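Local coordinates for D-alanyl-D-alanine carboxypeptidase (Streptococcus pneumoniae R6, PDB 1XP4), which probably removes the terminal D-alanine from peptidoglycan precursor peptides, as a serine-type D-Ala-D-Ala carboxypeptidase of the peptidase S11 family, at residues A[39-44]-A[222-227]. Residues are numbered along the deposited sequence; the frame is centred on the assembly and turned at random.
Sequences IASITK and GLKTGT. With SO4 (sulfate ion), chain E.
Lys224 leaves its strand with CG anti to the backbone N (chi1 -165°), then bends at chi2 and chi4, so that its methylene chain runs alongside Ser41 and its amine turns back over its own strand. CG of Lys224 lies 3.5 Å from the carbonyl O of Ser41, while NZ of Lys224 donates to O of Thr225 at 2.9 Å, from above the carbonyl plane. Lys44, extended until a bend at chi4 (70°), brings its NZ to OG of Ser41 at 2.9 Å; Asn106 and the backbone carbonyl of Thr145 also bind this amine. A lysine suits each place because its long aliphatic stem packs in the contact while its amine reaches the hydroxyls beyond. The two stems cross obliquely, CD of Lys44 4.0 Å from CE of Lys224. Both amines make weak hydrogen bonds to the hydroxyl of Ser104, which is also hydrogen-bonded to OG of Ser41. Gly226, with no side chain, lets the two backbones come close, its CA 4.3 Å from CA of Ser41. Small Ala40 fits beside it, CB 3.4 Å from N of Thr227, and Ile42 lays CG1 against the Lys224 carbonyl while also touching Val236 and Val173. A sulfate, probably from the crystallisation liquor, sits near the hydroxyls of Thr225 and Thr227, which are also bonded to Thr206 and Arg263 respectively. The SxxK turn before helix 44-57, with Ser41 the predicted acyl-ester nucleophile, thus meets the KTG edge strand, the active-site architecture of penicillin-binding proteins and serine beta-lactamases.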
# COMPACT_ATOMS: atom_id res chain seq x y z
N ILE A 39 -7.35 -10.34 -8.79
CA ILE A 39 -6.06 -9.77 -8.41
C ILE A 39 -5.06 -10.81 -7.93
O ILE A 39 -3.96 -10.48 -7.50
CB ILE A 39 -6.23 -8.71 -7.30
CG1 ILE A 39 -6.95 -9.34 -6.10
CG2 ILE A 39 -7.01 -7.52 -7.84
CD1 ILE A 39 -7.03 -8.44 -4.90
N ALA A 40 -5.46 -12.07 -8.02
CA ALA A 40 -4.62 -13.19 -7.61
C ALA A 40 -3.95 -12.89 -6.28
O ALA A 40 -4.55 -12.26 -5.41
CB ALA A 40 -3.59 -13.50 -8.68
N SER A 41 -2.69 -13.32 -6.15
CA SER A 41 -1.89 -13.16 -4.93
C SER A 41 -1.75 -11.75 -4.37
O SER A 41 -1.19 -11.59 -3.28
CB SER A 41 -0.49 -13.74 -5.13
OG SER A 41 -0.48 -15.15 -4.98
N ILE A 42 -2.21 -10.74 -5.09
CA ILE A 42 -2.12 -9.38 -4.56
C ILE A 42 -3.00 -9.38 -3.32
O ILE A 42 -2.87 -8.54 -2.43
CB ILE A 42 -2.61 -8.34 -5.60
CG1 ILE A 42 -1.59 -8.23 -6.74
CG2 ILE A 42 -2.80 -6.99 -4.95
CD1 ILE A 42 -1.96 -7.23 -7.82
N THR A 43 -3.88 -10.37 -3.25
CA THR A 43 -4.80 -10.55 -2.14
C THR A 43 -4.09 -10.59 -0.79
O THR A 43 -4.59 -10.06 0.21
CB THR A 43 -5.61 -11.87 -2.31
OG1 THR A 43 -6.44 -11.78 -3.48
CG2 THR A 43 -6.48 -12.13 -1.09
N LYS A 44 -2.92 -11.22 -0.76
CA LYS A 44 -2.15 -11.35 0.46
C LYS A 44 -1.81 -10.04 1.17
O LYS A 44 -1.31 -10.05 2.30
CB LYS A 44 -0.88 -12.15 0.17
CG LYS A 44 -1.16 -13.56 -0.35
CD LYS A 44 0.12 -14.34 -0.58
CE LYS A 44 -0.14 -15.80 -0.91
NZ LYS A 44 -0.76 -15.99 -2.26
N GLY A 222 8.93 -2.93 -3.20
CA GLY A 222 7.65 -3.63 -3.01
C GLY A 222 6.92 -3.80 -4.34
O GLY A 222 7.37 -3.33 -5.36
N LEU A 223 5.73 -4.46 -4.32
CA LEU A 223 5.02 -4.74 -3.08
C LEU A 223 4.46 -6.17 -3.03
O LEU A 223 4.48 -6.83 -2.01
CB LEU A 223 3.85 -3.76 -2.99
CG LEU A 223 3.24 -3.70 -1.58
CD1 LEU A 223 4.22 -3.19 -0.53
CD2 LEU A 223 2.02 -2.77 -1.51
N LYS A 224 3.89 -6.59 -4.18
CA LYS A 224 3.29 -7.93 -4.27
C LYS A 224 2.88 -8.31 -5.70
O LYS A 224 2.11 -7.63 -6.35
CB LYS A 224 2.05 -8.03 -3.39
CG LYS A 224 1.64 -9.49 -3.17
CD LYS A 224 2.66 -10.28 -2.37
CE LYS A 224 2.49 -11.80 -2.56
NZ LYS A 224 2.55 -12.09 -3.99
N THR A 225 3.42 -9.44 -6.21
CA THR A 225 2.98 -9.89 -7.52
C THR A 225 1.72 -10.74 -7.43
O THR A 225 1.21 -11.05 -6.37
CB THR A 225 4.07 -10.69 -8.22
OG1 THR A 225 4.65 -11.67 -7.35
CG2 THR A 225 5.15 -9.76 -8.76
N GLY A 226 1.13 -11.00 -8.59
CA GLY A 226 -0.05 -11.85 -8.62
C GLY A 226 -0.30 -12.35 -10.02
O GLY A 226 -0.29 -11.58 -10.98
N THR A 227 -0.51 -13.66 -10.15
CA THR A 227 -0.79 -14.26 -11.45
C THR A 227 -1.83 -15.35 -11.34
O THR A 227 -1.76 -16.23 -10.48
CB THR A 227 0.47 -14.83 -12.09
OG1 THR A 227 1.53 -13.87 -12.00
CG2 THR A 227 0.20 -15.14 -13.56
S SO4 E . 2.86 -15.09 -7.96
O1 SO4 E . 3.96 -16.08 -8.02
O2 SO4 E . 3.11 -14.13 -6.88
O3 SO4 E . 2.75 -14.36 -9.24
O4 SO4 E . 1.60 -15.81 -7.69